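TRAS1 ORF2p (Bombyx mori, PDB 1WDU) probably nicks target DNA through this N-terminal endonuclease domain of a telomere-specific non-LTR retrotransposon, whose longer protein also has reverse transcriptase and RNase H regions. Local coordinates at residues R206-F211 with N235-N240. The protein carries 1 engineered substitution. Residues are numbered along the deposited sequence; the frame is centred on the assembly and turned at random.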
loop_
_atom_site.group_PDB
_atom_site.type_symbol
_atom_site.label_atom_id
_atom_site.label_comp_id
_atom_site.label_asym_id
_atom_site.label_seq_id
_atom_site.Cartn_x
_atom_site.Cartn_y
_atom_site.Cartn_z
ATOM N N ARG A 206 14.561 2.081 -3.356
ATOM C CA ARG A 206 13.178 2.535 -3.276
ATOM C C ARG A 206 12.381 1.614 -4.192
ATOM O O ARG A 206 12.343 1.816 -5.404
ATOM C CB ARG A 206 13.042 3.998 -3.739
ATOM C CG ARG A 206 13.406 5.039 -2.676
ATOM C CD ARG A 206 13.449 6.472 -3.237
ATOM N NE ARG A 206 12.139 7.021 -3.597
ATOM C CZ ARG A 206 11.349 7.713 -2.773
ATOM N NH1 ARG A 206 11.721 7.954 -1.519
ATOM N NH2 ARG A 206 10.187 8.189 -3.207
ATOM N N VAL A 207 11.765 0.592 -3.604
ATOM C CA VAL A 207 10.983 -0.367 -4.373
ATOM C C VAL A 207 9.501 -0.346 -3.997
ATOM O O VAL A 207 8.694 -1.083 -4.574
ATOM C CB VAL A 207 11.549 -1.805 -4.212
ATOM C CG1 VAL A 207 12.951 -1.875 -4.796
ATOM C CG2 VAL A 207 11.578 -2.210 -2.748
ATOM N N ASP A 208 9.147 0.507 -3.039
ATOM C CA ASP A 208 7.758 0.639 -2.604
ATOM C C ASP A 208 7.079 1.771 -3.383
ATOM O O ASP A 208 7.617 2.870 -3.495
ATOM C CB ASP A 208 7.697 0.927 -1.101
ATOM C CG ASP A 208 8.316 -0.184 -0.271
ATOM O OD1 ASP A 208 9.526 -0.091 0.045
ATOM O OD2 ASP A 208 7.597 -1.158 0.060
ATOM N N VAL A 209 5.897 1.503 -3.921
ATOM C CA VAL A 209 5.196 2.514 -4.702
ATOM C C VAL A 209 3.762 2.713 -4.232
ATOM O O VAL A 209 3.123 1.786 -3.722
ATOM C CB VAL A 209 5.163 2.149 -6.233
ATOM C CG1 VAL A 209 4.976 3.410 -7.065
ATOM C CG2 VAL A 209 6.445 1.437 -6.643
ATOM N N THR A 210 3.284 3.946 -4.391
ATOM C CA THR A 210 1.923 4.330 -4.036
ATOM C C THR A 210 1.393 5.084 -5.249
ATOM O O THR A 210 2.019 6.036 -5.709
ATOM C CB THR A 210 1.880 5.294 -2.827
ATOM O OG1 THR A 210 2.607 4.735 -1.727
ATOM C CG2 THR A 210 0.438 5.546 -2.406
ATOM N N PHE A 211 0.254 4.664 -5.777
ATOM C CA PHE A 211 -0.308 5.337 -6.935
ATOM C C PHE A 211 -1.821 5.337 -6.878
ATOM O O PHE A 211 -2.424 4.518 -6.182
ATOM C CB PHE A 211 0.219 4.697 -8.234
ATOM C CG PHE A 211 0.152 3.191 -8.261
ATOM C CD1 PHE A 211 -0.967 2.536 -8.756
ATOM C CD2 PHE A 211 1.241 2.429 -7.863
ATOM C CE1 PHE A 211 -1.001 1.141 -8.868
ATOM C CE2 PHE A 211 1.213 1.025 -7.970
ATOM C CZ PHE A 211 0.091 0.390 -8.474
ATOM N N ASN A 235 11.325 1.026 5.248
ATOM C CA ASN A 235 10.883 2.226 5.938
ATOM C C ASN A 235 9.406 2.480 5.676
ATOM O O ASN A 235 8.938 2.398 4.534
ATOM C CB ASN A 235 11.694 3.441 5.488
ATOM C CG ASN A 235 13.135 3.368 5.931
ATOM O OD1 ASN A 235 13.457 2.708 6.923
ATOM N ND2 ASN A 235 14.013 4.057 5.213
ATOM N N GLY A 236 8.671 2.781 6.739
ATOM C CA GLY A 236 7.257 3.054 6.591
ATOM C C GLY A 236 7.026 4.361 5.847
ATOM O O GLY A 236 7.929 5.200 5.731
ATOM N N MET A 237 5.813 4.517 5.322
ATOM C CA MET A 237 5.431 5.717 4.597
ATOM C C MET A 237 4.099 6.208 5.135
ATOM O O MET A 237 3.369 5.458 5.800
ATOM C CB MET A 237 5.334 5.425 3.102
ATOM C CG MET A 237 6.694 5.276 2.462
ATOM S SD MET A 237 6.704 4.193 1.024
ATOM C CE MET A 237 6.752 2.576 1.839
ATOM N N VAL A 238 3.792 7.471 4.857
ATOM C CA VAL A 238 2.568 8.067 5.348
ATOM C C VAL A 238 2.023 9.132 4.400
ATOM O O VAL A 238 2.781 9.805 3.702
ATOM C CB VAL A 238 2.810 8.716 6.761
ATOM C CG1 VAL A 238 3.672 7.803 7.616
ATOM C CG2 VAL A 238 3.505 10.059 6.627
ATOM N N PHE A 239 0.704 9.270 4.372
ATOM C CA PHE A 239 0.050 10.275 3.546
ATOM C C PHE A 239 -1.381 10.471 4.036
ATOM O O PHE A 239 -1.887 9.663 4.804
ATOM C CB PHE A 239 0.085 9.891 2.052
ATOM C CG PHE A 239 -0.718 8.676 1.699
ATOM C CD1 PHE A 239 -0.138 7.406 1.724
ATOM C CD2 PHE A 239 -2.058 8.798 1.319
ATOM C CE1 PHE A 239 -0.884 6.274 1.373
ATOM C CE2 PHE A 239 -2.816 7.668 0.969
ATOM C CZ PHE A 239 -2.229 6.407 0.996
ATOM N N ASN A 240 -2.031 11.545 3.593
ATOM C CA ASN A 240 -3.393 11.841 4.037
ATOM C C ASN A 240 -4.440 11.868 2.936
ATOM O O ASN A 240 -4.135 12.136 1.772
ATOM C CB ASN A 240 -3.435 13.207 4.730
ATOM C CG ASN A 240 -2.295 13.409 5.697
ATOM O OD1 ASN A 240 -2.236 12.774 6.752
ATOM N ND2 ASN A 240 -1.371 14.298 5.339
#
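Met237 reaches Asp208 with its terminal methyl. CE lies 3.5 Å from Asp208 CB, and SD stays further back, 4.0 Å from the same CB. The thioether chain bends at its last torsion (chi3 -80°), which swings CE towards the aspartate. CE is also 3.8 Å from Asp208 CG, so the methyl meets the aliphatic root of the side chain and the carboxylate carbon. The acid end has a separate partner: OD1 is hydrogen-bonded to Thr193 OG1.

Strands 204-212 and 237-241 belong to different sheets. Residues 208-210 and 237-239 run nearly parallel, 8° apart. The alpha carbons of 206-211 and 235-240 come no closer than 9.1 Å, from Asp208 to Met237, and side chains alone bridge the gap. This is face-to-face packing of the two central sheets in the four-layered alpha/beta sandwich of the DNase I-like fold.

Further along, the side chains of Thr210 and Phe239 leave their strands pointing at each other. Thr210 CG2 sits 4.1 Å from Phe239 CE1, at a slant to the ring. With CG2 anti to the backbone N, the methyl lies beside the phenyl group while OG1 hydrogen-bonds Gln24 OE1 on strand 20-26. Ile150 of strand 149-154 also touches the Phe239 side chain.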